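Local coordinates for protein PpBBE-like 1 D396N (Physcomitrella patens subsp. patens, PDB 6EO5) that oxidises cellobiose as a flavin-dependent oxidase of the berberine bridge enzyme family, seen here as a point variant with its FAD covalently attached, at residues A36-N41 with F326-F331; Y46-F51 with Y86-R91; G80-D85 with N430-D435. All blocks are in the same frame, centred on the assembly; numbering follows the deposited sequence.

Interaction 1 of 3, residues A36-N41 with F326-F331; sequences ARLAYN and FTTNTF. With FAD (flavin-adenine dinucleotide), chain C.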
# COMPACT_ATOMS: atom_id res chain seq x y z
N ALA A 36 -2.42 -5.08 -21.80
CA ALA A 36 -1.59 -5.38 -20.65
C ALA A 36 -0.96 -4.12 -20.05
O ALA A 36 -0.53 -4.15 -18.90
CB ALA A 36 -0.49 -6.38 -21.01
N ARG A 37 -0.91 -3.03 -20.82
CA ARG A 37 -0.29 -1.80 -20.33
C ARG A 37 -1.12 -1.11 -19.25
O ARG A 37 -0.63 -0.14 -18.65
CB ARG A 37 -0.07 -0.84 -21.48
CG ARG A 37 0.83 -1.41 -22.54
CD ARG A 37 1.03 -0.43 -23.66
NE ARG A 37 1.90 0.67 -23.25
CZ ARG A 37 2.47 1.51 -24.10
NH1 ARG A 37 2.26 1.36 -25.40
NH2 ARG A 37 3.26 2.48 -23.66
N LEU A 38 -2.34 -1.57 -18.99
CA LEU A 38 -3.19 -0.95 -18.00
C LEU A 38 -2.48 -0.86 -16.66
O LEU A 38 -1.89 -1.83 -16.18
CB LEU A 38 -4.49 -1.75 -17.84
CG LEU A 38 -5.58 -1.13 -16.97
CD1 LEU A 38 -6.27 0.02 -17.69
CD2 LEU A 38 -6.59 -2.18 -16.49
N ALA A 39 -2.51 0.34 -16.07
CA ALA A 39 -1.93 0.60 -14.77
C ALA A 39 -2.86 1.56 -14.04
O ALA A 39 -3.64 2.30 -14.66
CB ALA A 39 -0.52 1.21 -14.88
N TYR A 40 -2.78 1.55 -12.71
CA TYR A 40 -3.65 2.44 -11.94
C TYR A 40 -3.35 3.90 -12.25
O TYR A 40 -4.27 4.69 -12.50
CB TYR A 40 -3.52 2.16 -10.44
CG TYR A 40 -4.38 3.12 -9.66
CD1 TYR A 40 -5.77 2.97 -9.65
CD2 TYR A 40 -3.82 4.20 -8.98
CE1 TYR A 40 -6.57 3.85 -8.97
CE2 TYR A 40 -4.61 5.08 -8.30
CZ TYR A 40 -5.99 4.90 -8.29
OH TYR A 40 -6.79 5.79 -7.61
N ASN A 41 -2.08 4.29 -12.22
CA ASN A 41 -1.70 5.65 -12.59
C ASN A 41 -1.36 5.63 -14.08
O ASN A 41 -0.51 4.86 -14.51
CB ASN A 41 -0.51 6.13 -11.76
CG ASN A 41 -0.39 7.65 -11.74
OD1 ASN A 41 -1.01 8.36 -12.53
ND2 ASN A 41 0.44 8.15 -10.82
N PHE A 326 -11.63 -2.43 -12.17
CA PHE A 326 -10.38 -1.68 -12.09
C PHE A 326 -10.57 -0.29 -12.67
O PHE A 326 -10.93 -0.15 -13.85
CB PHE A 326 -9.25 -2.42 -12.81
CG PHE A 326 -7.88 -1.90 -12.47
CD1 PHE A 326 -7.20 -2.37 -11.37
CD2 PHE A 326 -7.27 -0.92 -13.25
CE1 PHE A 326 -5.93 -1.90 -11.04
CE2 PHE A 326 -6.01 -0.45 -12.93
CZ PHE A 326 -5.34 -0.94 -11.82
N THR A 327 -10.32 0.74 -11.87
CA THR A 327 -10.40 2.12 -12.32
C THR A 327 -9.01 2.72 -12.33
O THR A 327 -8.09 2.23 -11.66
CB THR A 327 -11.33 2.94 -11.43
OG1 THR A 327 -10.80 2.97 -10.10
CG2 THR A 327 -12.71 2.32 -11.39
N THR A 328 -8.85 3.80 -13.10
CA THR A 328 -7.56 4.45 -13.28
C THR A 328 -7.68 5.94 -12.98
O THR A 328 -8.77 6.50 -12.91
CB THR A 328 -7.02 4.24 -14.70
OG1 THR A 328 -7.99 4.69 -15.64
CG2 THR A 328 -6.76 2.77 -14.94
N ASN A 329 -6.52 6.58 -12.81
CA ASN A 329 -6.43 8.01 -12.53
C ASN A 329 -5.11 8.50 -13.12
O ASN A 329 -4.27 7.70 -13.56
CB ASN A 329 -6.52 8.26 -11.01
CG ASN A 329 -6.69 9.73 -10.66
OD1 ASN A 329 -7.06 10.56 -11.50
ND2 ASN A 329 -6.44 10.06 -9.39
N THR A 330 -4.93 9.83 -13.17
CA THR A 330 -3.65 10.43 -13.56
C THR A 330 -3.27 11.48 -12.53
O THR A 330 -4.00 12.47 -12.36
CB THR A 330 -3.72 11.07 -14.95
OG1 THR A 330 -4.07 10.06 -15.91
CG2 THR A 330 -2.37 11.66 -15.33
N PHE A 331 -2.14 11.28 -11.85
CA PHE A 331 -1.93 12.02 -10.61
C PHE A 331 -0.47 12.01 -10.22
O PHE A 331 0.32 11.18 -10.68
CB PHE A 331 -2.79 11.43 -9.47
CG PHE A 331 -2.47 9.99 -9.12
CD1 PHE A 331 -3.12 8.94 -9.76
CD2 PHE A 331 -1.55 9.68 -8.12
CE1 PHE A 331 -2.84 7.61 -9.43
CE2 PHE A 331 -1.27 8.35 -7.77
CZ PHE A 331 -1.91 7.32 -8.43
PA FAD C . 2.35 -2.99 -8.16
O1A FAD C . 2.43 -1.73 -9.01
O2A FAD C . 2.06 -4.21 -9.00
O5B FAD C . 3.64 -3.23 -7.22
C5B FAD C . 4.28 -2.16 -6.56
C4B FAD C . 5.77 -2.45 -6.38
O4B FAD C . 5.96 -3.73 -5.81
C3B FAD C . 6.51 -2.45 -7.71
O3B FAD C . 7.83 -2.01 -7.48
C2B FAD C . 6.54 -3.92 -8.07
O2B FAD C . 7.61 -4.22 -8.93
C1B FAD C . 6.67 -4.58 -6.70
N9A FAD C . 6.13 -5.95 -6.76
C8A FAD C . 4.88 -6.32 -7.21
N7A FAD C . 4.77 -7.66 -7.13
C5A FAD C . 5.93 -8.16 -6.65
C6A FAD C . 6.35 -9.45 -6.38
N6A FAD C . 5.52 -10.47 -6.62
N1A FAD C . 7.61 -9.67 -5.88
C2A FAD C . 8.45 -8.61 -5.65
N3A FAD C . 8.04 -7.32 -5.92
C4A FAD C . 6.79 -7.10 -6.42
N1 FAD C . -1.87 1.52 0.60
C2 FAD C . -2.18 1.18 1.92
O2 FAD C . -1.30 0.89 2.76
N3 FAD C . -3.51 1.16 2.32
C4 FAD C . -4.51 1.47 1.42
O4 FAD C . -5.68 1.43 1.80
C4X FAD C . -4.20 1.81 0.11
N5 FAD C . -5.22 2.08 -0.78
C5X FAD C . -4.95 2.10 -2.14
C6 FAD C . -6.00 2.22 -3.04
C7 FAD C . -5.80 2.13 -4.43
C7M FAD C . -6.98 2.26 -5.38
C8 FAD C . -4.48 2.01 -4.91
C8M FAD C . -4.18 2.02 -6.39
C9 FAD C . -3.42 1.98 -3.98
C9A FAD C . -3.63 2.00 -2.59
N10 FAD C . -2.60 2.00 -1.65
C10 FAD C . -2.88 1.79 -0.31
C1' FAD C . -1.16 1.94 -2.06
C2' FAD C . -0.75 0.48 -2.20
O2' FAD C . -0.50 -0.15 -0.96
C3' FAD C . 0.49 0.41 -3.05
O3' FAD C . 0.16 1.00 -4.28
C4' FAD C . 0.95 -1.04 -3.21
O4' FAD C . 2.35 -1.06 -3.34
C5' FAD C . 0.26 -1.70 -4.41
O5' FAD C . 0.73 -3.00 -4.68
P FAD C . 0.40 -3.65 -6.12
O1P FAD C . 0.87 -5.09 -6.14
O2P FAD C . -1.04 -3.51 -6.53
O3P FAD C . 1.16 -2.66 -7.13
O HOH W 1 -6.41 8.36 -7.17

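Interaction 2 of 3, residues Y46-F51 with Y86-R91; sequences YAPSAF and YSLGGR. With FAD (flavin-adenine dinucleotide), chain C.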
# COMPACT_ATOMS: atom_id res chain seq x y z
N TYR A 46 4.79 3.87 -19.54
CA TYR A 46 6.01 3.18 -19.93
C TYR A 46 5.67 2.01 -20.85
O TYR A 46 4.68 1.30 -20.64
CB TYR A 46 6.76 2.67 -18.71
CG TYR A 46 7.27 3.76 -17.79
CD1 TYR A 46 8.26 4.64 -18.20
CD2 TYR A 46 6.79 3.88 -16.49
CE1 TYR A 46 8.73 5.63 -17.35
CE2 TYR A 46 7.25 4.85 -15.63
CZ TYR A 46 8.22 5.73 -16.07
OH TYR A 46 8.68 6.70 -15.22
N ALA A 47 6.50 1.81 -21.87
CA ALA A 47 6.31 0.76 -22.87
C ALA A 47 7.32 -0.36 -22.66
O ALA A 47 8.49 -0.19 -23.01
CB ALA A 47 6.46 1.34 -24.27
N PRO A 48 6.92 -1.50 -22.10
CA PRO A 48 7.89 -2.57 -21.81
C PRO A 48 8.38 -3.24 -23.08
O PRO A 48 7.82 -3.06 -24.16
CB PRO A 48 7.09 -3.56 -20.93
CG PRO A 48 5.86 -2.84 -20.50
CD PRO A 48 5.58 -1.83 -21.59
N SER A 49 9.45 -4.03 -22.94
CA SER A 49 9.85 -4.96 -24.00
C SER A 49 8.77 -6.01 -24.22
O SER A 49 8.39 -6.31 -25.35
CB SER A 49 11.17 -5.66 -23.67
OG SER A 49 12.16 -4.77 -23.21
N ALA A 50 8.29 -6.60 -23.13
CA ALA A 50 7.30 -7.66 -23.22
C ALA A 50 6.65 -7.87 -21.87
O ALA A 50 7.19 -7.50 -20.83
CB ALA A 50 7.93 -8.97 -23.71
N PHE A 51 5.46 -8.48 -21.91
CA PHE A 51 4.79 -9.01 -20.74
C PHE A 51 4.87 -10.53 -20.79
O PHE A 51 4.57 -11.13 -21.83
CB PHE A 51 3.32 -8.58 -20.69
CG PHE A 51 3.12 -7.09 -20.57
CD1 PHE A 51 3.01 -6.50 -19.31
CD2 PHE A 51 3.01 -6.29 -21.70
CE1 PHE A 51 2.82 -5.15 -19.19
CE2 PHE A 51 2.81 -4.93 -21.58
CZ PHE A 51 2.71 -4.35 -20.33
N TYR A 86 6.00 1.94 -11.28
CA TYR A 86 7.22 1.15 -11.19
C TYR A 86 7.01 -0.31 -11.57
O TYR A 86 7.99 -1.02 -11.81
CB TYR A 86 7.79 1.23 -9.77
CG TYR A 86 8.46 2.55 -9.43
CD1 TYR A 86 8.93 3.41 -10.42
CD2 TYR A 86 8.62 2.92 -8.10
CE1 TYR A 86 9.55 4.62 -10.08
CE2 TYR A 86 9.23 4.12 -7.75
CZ TYR A 86 9.70 4.96 -8.74
OH TYR A 86 10.32 6.15 -8.37
N SER A 87 5.77 -0.80 -11.61
CA SER A 87 5.55 -2.16 -12.08
C SER A 87 5.38 -2.22 -13.59
O SER A 87 5.17 -3.31 -14.14
CB SER A 87 4.34 -2.79 -11.36
OG SER A 87 3.18 -2.00 -11.52
N LEU A 88 5.44 -1.08 -14.28
CA LEU A 88 5.76 -1.06 -15.70
C LEU A 88 7.26 -0.89 -15.92
O LEU A 88 7.70 -0.89 -17.07
CB LEU A 88 5.00 0.05 -16.42
CG LEU A 88 3.49 -0.22 -16.49
CD1 LEU A 88 2.74 0.94 -17.09
CD2 LEU A 88 3.18 -1.52 -17.23
N GLY A 89 8.04 -0.77 -14.86
CA GLY A 89 9.48 -0.64 -14.94
C GLY A 89 10.03 0.67 -14.42
O GLY A 89 11.21 0.72 -14.02
N GLY A 90 9.24 1.75 -14.40
CA GLY A 90 9.79 3.06 -14.10
C GLY A 90 10.74 3.58 -15.16
O GLY A 90 11.47 4.53 -14.91
N ARG A 91 10.74 2.95 -16.34
CA ARG A 91 11.52 3.30 -17.52
C ARG A 91 10.99 2.44 -18.66
O ARG A 91 10.28 1.46 -18.43
CB ARG A 91 13.02 3.04 -17.32
CG ARG A 91 13.34 1.56 -17.21
CD ARG A 91 14.39 1.30 -16.16
NE ARG A 91 14.86 -0.08 -16.15
CZ ARG A 91 14.55 -0.98 -15.21
NH1 ARG A 91 13.77 -0.64 -14.19
NH2 ARG A 91 15.04 -2.21 -15.27
PA FAD C . 2.35 -2.99 -8.16
O1A FAD C . 2.43 -1.73 -9.01
O2A FAD C . 2.06 -4.21 -9.00
O5B FAD C . 3.64 -3.23 -7.22
C5B FAD C . 4.28 -2.16 -6.56
C4B FAD C . 5.77 -2.45 -6.38
O4B FAD C . 5.96 -3.73 -5.81
C3B FAD C . 6.51 -2.45 -7.71
O3B FAD C . 7.83 -2.01 -7.48
C2B FAD C . 6.54 -3.92 -8.07
O2B FAD C . 7.61 -4.22 -8.93
C1B FAD C . 6.67 -4.58 -6.70
N9A FAD C . 6.13 -5.95 -6.76
C8A FAD C . 4.88 -6.32 -7.21
N7A FAD C . 4.77 -7.66 -7.13
C5A FAD C . 5.93 -8.16 -6.65
C6A FAD C . 6.35 -9.45 -6.38
N6A FAD C . 5.52 -10.47 -6.62
N1A FAD C . 7.61 -9.67 -5.88
C2A FAD C . 8.45 -8.61 -5.65
N3A FAD C . 8.04 -7.32 -5.92
C4A FAD C . 6.79 -7.10 -6.42
N1 FAD C . -1.87 1.52 0.60
C2 FAD C . -2.18 1.18 1.92
O2 FAD C . -1.30 0.89 2.76
N3 FAD C . -3.51 1.16 2.32
C4 FAD C . -4.51 1.47 1.42
O4 FAD C . -5.68 1.43 1.80
C4X FAD C . -4.20 1.81 0.11
N5 FAD C . -5.22 2.08 -0.78
C5X FAD C . -4.95 2.10 -2.14
C6 FAD C . -6.00 2.22 -3.04
C7 FAD C . -5.80 2.13 -4.43
C7M FAD C . -6.98 2.26 -5.38
C8 FAD C . -4.48 2.01 -4.91
C8M FAD C . -4.18 2.02 -6.39
C9 FAD C . -3.42 1.98 -3.98
C9A FAD C . -3.63 2.00 -2.59
N10 FAD C . -2.60 2.00 -1.65
C10 FAD C . -2.88 1.79 -0.31
C1' FAD C . -1.16 1.94 -2.06
C2' FAD C . -0.75 0.48 -2.20
O2' FAD C . -0.50 -0.15 -0.96
C3' FAD C . 0.49 0.41 -3.05
O3' FAD C . 0.16 1.00 -4.28
C4' FAD C . 0.95 -1.04 -3.21
O4' FAD C . 2.35 -1.06 -3.34
C5' FAD C . 0.26 -1.70 -4.41
O5' FAD C . 0.73 -3.00 -4.68
P FAD C . 0.40 -3.65 -6.12
O1P FAD C . 0.87 -5.09 -6.14
O2P FAD C . -1.04 -3.51 -6.53
O3P FAD C . 1.16 -2.66 -7.13

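Interaction 3 of 3, residues G80-D85 with N430-D435; sequences GHSYED and NYIDRD. With FAD (flavin-adenine dinucleotide), chain C.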
# COMPACT_ATOMS: atom_id res chain seq x y z
N GLY A 80 -0.62 -3.74 -9.90
CA GLY A 80 -0.36 -2.58 -10.74
C GLY A 80 -0.81 -1.24 -10.20
O GLY A 80 -1.17 -0.36 -10.98
N HIS A 81 -0.78 -1.05 -8.88
CA HIS A 81 -1.22 0.20 -8.27
C HIS A 81 -0.08 1.19 -7.99
O HIS A 81 -0.34 2.23 -7.37
CB HIS A 81 -1.99 -0.08 -6.97
CG HIS A 81 -3.45 -0.31 -7.20
ND1 HIS A 81 -4.40 0.68 -6.99
CD2 HIS A 81 -4.11 -1.39 -7.67
CE1 HIS A 81 -5.58 0.20 -7.35
NE2 HIS A 81 -5.44 -1.05 -7.75
N SER A 82 1.14 0.91 -8.45
CA SER A 82 2.30 1.72 -8.07
C SER A 82 2.11 3.17 -8.46
O SER A 82 1.87 3.48 -9.64
CB SER A 82 3.57 1.18 -8.73
OG SER A 82 4.57 2.17 -8.75
N TYR A 83 2.24 4.07 -7.48
CA TYR A 83 1.96 5.48 -7.72
C TYR A 83 2.90 6.10 -8.74
O TYR A 83 2.58 7.14 -9.32
CB TYR A 83 2.01 6.27 -6.42
CG TYR A 83 0.82 6.05 -5.50
CD1 TYR A 83 -0.23 5.19 -5.86
CD2 TYR A 83 0.73 6.71 -4.29
CE1 TYR A 83 -1.30 4.99 -5.03
CE2 TYR A 83 -0.33 6.53 -3.45
CZ TYR A 83 -1.35 5.67 -3.82
OH TYR A 83 -2.41 5.51 -2.96
N GLU A 84 4.05 5.47 -8.98
CA GLU A 84 5.02 5.94 -9.96
C GLU A 84 5.16 5.00 -11.14
O GLU A 84 6.14 5.09 -11.89
CB GLU A 84 6.38 6.15 -9.28
CG GLU A 84 6.39 7.25 -8.23
CD GLU A 84 6.46 8.64 -8.83
OE1 GLU A 84 5.89 8.86 -9.91
OE2 GLU A 84 7.10 9.52 -8.22
N ASP A 85 4.22 4.08 -11.33
CA ASP A 85 4.24 3.14 -12.45
C ASP A 85 5.49 2.27 -12.46
O ASP A 85 5.96 1.85 -13.52
CB ASP A 85 4.08 3.88 -13.78
CG ASP A 85 2.70 4.45 -13.95
OD1 ASP A 85 1.74 3.71 -13.67
OD2 ASP A 85 2.57 5.63 -14.31
N ASN A 430 4.58 2.85 0.42
CA ASN A 430 3.51 2.45 -0.47
C ASN A 430 2.84 3.63 -1.15
O ASN A 430 2.08 3.42 -2.10
CB ASN A 430 2.45 1.62 0.25
CG ASN A 430 2.75 0.14 0.22
OD1 ASN A 430 2.54 -0.56 1.22
ND2 ASN A 430 3.24 -0.35 -0.91
N TYR A 431 3.09 4.85 -0.69
CA TYR A 431 2.74 6.05 -1.45
C TYR A 431 3.96 6.56 -2.22
O TYR A 431 4.31 7.74 -2.19
CB TYR A 431 2.17 7.11 -0.52
CG TYR A 431 0.95 6.65 0.26
CD1 TYR A 431 0.13 5.64 -0.24
CD2 TYR A 431 0.63 7.22 1.48
CE1 TYR A 431 -0.99 5.21 0.46
CE2 TYR A 431 -0.49 6.79 2.20
CZ TYR A 431 -1.29 5.78 1.68
OH TYR A 431 -2.41 5.34 2.38
N ILE A 432 4.60 5.64 -2.96
CA ILE A 432 5.93 5.85 -3.51
C ILE A 432 6.05 7.16 -4.30
O ILE A 432 5.16 7.54 -5.07
CB ILE A 432 6.31 4.61 -4.35
CG1 ILE A 432 7.82 4.54 -4.57
CG2 ILE A 432 5.54 4.57 -5.66
CD1 ILE A 432 8.59 4.51 -3.27
N ASP A 433 7.16 7.87 -4.09
CA ASP A 433 7.36 9.24 -4.56
C ASP A 433 8.80 9.37 -5.04
O ASP A 433 9.73 9.29 -4.23
CB ASP A 433 7.05 10.24 -3.44
CG ASP A 433 7.25 11.71 -3.85
OD1 ASP A 433 7.70 12.03 -4.98
OD2 ASP A 433 6.95 12.55 -2.98
N ARG A 434 8.98 9.60 -6.34
CA ARG A 434 10.32 9.60 -6.92
C ARG A 434 11.19 10.74 -6.42
O ARG A 434 12.42 10.68 -6.54
CB ARG A 434 10.22 9.65 -8.45
CG ARG A 434 11.52 9.35 -9.17
CD ARG A 434 11.27 9.23 -10.66
NE ARG A 434 12.48 8.94 -11.42
CZ ARG A 434 12.45 8.39 -12.63
NH1 ARG A 434 11.29 8.09 -13.18
NH2 ARG A 434 13.58 8.15 -13.29
N ASP A 435 10.60 11.79 -5.84
CA ASP A 435 11.33 12.92 -5.28
C ASP A 435 11.71 12.74 -3.82
O ASP A 435 12.31 13.66 -3.25
CB ASP A 435 10.51 14.20 -5.40
CG ASP A 435 10.05 14.49 -6.80
OD1 ASP A 435 10.84 14.27 -7.74
OD2 ASP A 435 8.89 14.94 -6.94
PA FAD C . 2.35 -2.99 -8.16
O1A FAD C . 2.43 -1.73 -9.01
O2A FAD C . 2.06 -4.21 -9.00
O5B FAD C . 3.64 -3.23 -7.22
C5B FAD C . 4.28 -2.16 -6.56
C4B FAD C . 5.77 -2.45 -6.38
O4B FAD C . 5.96 -3.73 -5.81
C3B FAD C . 6.51 -2.45 -7.71
O3B FAD C . 7.83 -2.01 -7.48
C2B FAD C . 6.54 -3.92 -8.07
O2B FAD C . 7.61 -4.22 -8.93
C1B FAD C . 6.67 -4.58 -6.70
N9A FAD C . 6.13 -5.95 -6.76
C8A FAD C . 4.88 -6.32 -7.21
N7A FAD C . 4.77 -7.66 -7.13
C5A FAD C . 5.93 -8.16 -6.65
C6A FAD C . 6.35 -9.45 -6.38
N6A FAD C . 5.52 -10.47 -6.62
N1A FAD C . 7.61 -9.67 -5.88
C2A FAD C . 8.45 -8.61 -5.65
N3A FAD C . 8.04 -7.32 -5.92
C4A FAD C . 6.79 -7.10 -6.42
N1 FAD C . -1.87 1.52 0.60
C2 FAD C . -2.18 1.18 1.92
O2 FAD C . -1.30 0.89 2.76
N3 FAD C . -3.51 1.16 2.32
C4 FAD C . -4.51 1.47 1.42
O4 FAD C . -5.68 1.43 1.80
C4X FAD C . -4.20 1.81 0.11
N5 FAD C . -5.22 2.08 -0.78
C5X FAD C . -4.95 2.10 -2.14
C6 FAD C . -6.00 2.22 -3.04
C7 FAD C . -5.80 2.13 -4.43
C7M FAD C . -6.98 2.26 -5.38
C8 FAD C . -4.48 2.01 -4.91
C8M FAD C . -4.18 2.02 -6.39
C9 FAD C . -3.42 1.98 -3.98
C9A FAD C . -3.63 2.00 -2.59
N10 FAD C . -2.60 2.00 -1.65
C10 FAD C . -2.88 1.79 -0.31
C1' FAD C . -1.16 1.94 -2.06
C2' FAD C . -0.75 0.48 -2.20
O2' FAD C . -0.50 -0.15 -0.96
C3' FAD C . 0.49 0.41 -3.05
O3' FAD C . 0.16 1.00 -4.28
C4' FAD C . 0.95 -1.04 -3.21
O4' FAD C . 2.35 -1.06 -3.34
C5' FAD C . 0.26 -1.70 -4.41
O5' FAD C . 0.73 -3.00 -4.68
P FAD C . 0.40 -3.65 -6.12
O1P FAD C . 0.87 -5.09 -6.14
O2P FAD C . -1.04 -3.51 -6.53
O3P FAD C . 1.16 -2.66 -7.13
O HOH W 2 2.48 2.88 -4.96

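Interaction 1 of 3, residues A36-N41 with F326-F331
CD1 of the Tyr40 ring comes up against the carbonyl oxygen of Thr327 (3.2 Å), while its CE2 meets CE1 of Phe331 rim to rim, the two planes 60° apart. Over one face of Tyr40 lies the flavin methyl carbon C8M, 3.3 Å above the ring plane and over its centre, and the ring of His81 is also stacked on Tyr40. At the tip, Tyr40 OH and a water are 2.6 Å apart, and the water accepts from Asn329 ND2, which also bonds to Ser398.

The backbones join in a single beta bridge between Asn41 and Asn329, in which Asn329 N donates to Tyr40 O (3.0 Å). Next to it, the Asn41 amide pairs twice with the backbone of Phe331. Asn41 ND2 gives to Phe331 O at 3.0 Å and also reaches Tyr83 O; Asn41 OD1 takes Phe331 N at 3.2 Å and Arg43 N as well. The Phe331 ring is stacked on this amide, the planes 3° apart, with ND2 over the ring centre. At the other end, Phe326 offers its edge to Tyr40 N, and its CD2 touches Leu38 CD2 at 3.5 Å.

The methyl edge of the flavin thus packs on Tyr40, whose hydroxyl is bonded to a water and whose rim meets Phe331. Behind it, donors at OD1 and acceptors at ND2 would probably disfavour a flipped Asn41 amide.

Interaction 2 of 3, residues Y46-F51 with Y86-R91
FAD phosphate oxygen O1A is gripped by Ser87 OG at 2.6 Å and by Ser82 N, and Ser87 leads directly into Leu88, which packs against Tyr46. Residues 86-91 belong to the loop between strands 74-77 and 95-98 of the FAD-binding domain, which is of the PCMH type found in the vanillyl-alcohol oxidase (VAO) family, where loops of this domain hold the cofactor pyrophosphate. Ser87 OG stands between its backbone N and carbonyl carbon (chi1 56°), from where it meets the phosphate.

Beyond the phosphate, the contact is made largely by Tyr46 and Leu88. One face of the Tyr46 ring lies on the peptide that joins Gly90 to Arg91: Arg91 N is 3.4 Å above the plane and over the centre, with Gly90 C nearer the rim. Gly90 CA adds a CH-pi contact 3.9 Å from the ring centroid. Positive phi favours glycine at both positions 89 and 90, and a side chain on Gly90 would run into CD1 of Tyr86. Arg91 NH1 is hydrogen-bonded to Asn463 O and only weakly to Gly89 O.

Leu88 touches Tyr46 through CB and Phe51 through CD2. Its CB lies at the edge of the Tyr46 ring, 3.9 Å from Tyr46 CB. On the strand that begins at Ala50, Phe51 turns its ring edge to the leucine, with Phe51 CE1 4.1 Å from Leu88 CD2.

Interaction 3 of 3, residues G80-D85 with N430-D435
Arg434 and Glu84 make the direct hydrogen bond between the segments: Arg434 N donates to Glu84 OE2 at 2.7 Å, using the anti lone pair of that oxygen. The glutamate's charge is also met by Lys332 at OE2 and Arg43 at OE1. Asp433 OD1 lies 4.1 Å from Glu84 OE2, and the lysine shared by these two carboxylates probably offsets their repulsion. Asp433 OD1 also accepts Asp435 N in an Asx turn.

Water-mediated bonding joins the segments nearer the cofactor, one water accepting from Tyr83 N, donating to Asn430 O and hydrogen-bonded to FAD O3'.

Aromatic contact comes from Tyr83 and Tyr431, whose rings lie side by side, pointing the same way and 6° from parallel, with Tyr83 CE2 3.4 Å from Tyr431 CD1. Both reach the flavin, and Tyr83 OH bonds to Gln394. An alanine in place of Tyr83 would probably leave Gln394 without its hydroxyl mate and open a gap beside Tyr431 and the flavin. The apolar part is Ile432, whose CG2 packs against Tyr83 CB and Glu84 CG.

One covalent link of the bi-covalently attached flavin is made by His81, whose ND1 is bonded to FAD C8M at 1.5 Å, and Gly80 N donates to FAD O2A at 2.9 Å.

Residues 80-85, between strands 74-77 and 95-98, include a type I beta turn from Ser82 to Asp85, closed by Asp85 N to Ser82 O; 430-435 runs between helices 405-420 and 438-442. Tyr83 and Tyr431 rest on strand 331-338, and Ile432 on Tyr441 of helix 438-442.

All three interactions touch the same FAD, at different parts of it. Interaction 3 lies deepest, its centre about 9 Å from the chain's centre, and combines a covalent link, charges and water. Interaction 1, about 15 Å out by the same measure and partly buried, relies on backbone and amide bonds plus aromatic rings. Interaction 2 is buried although about 20 Å from the centre, and across its two segments is van der Waals packing, with a tyrosine face on a peptide and apolar side chains. The loop between strands 74-77 and 95-98 serves both interactions 2 and 3, and hydrogen bonds join interaction 1 to interaction 3 through this loop.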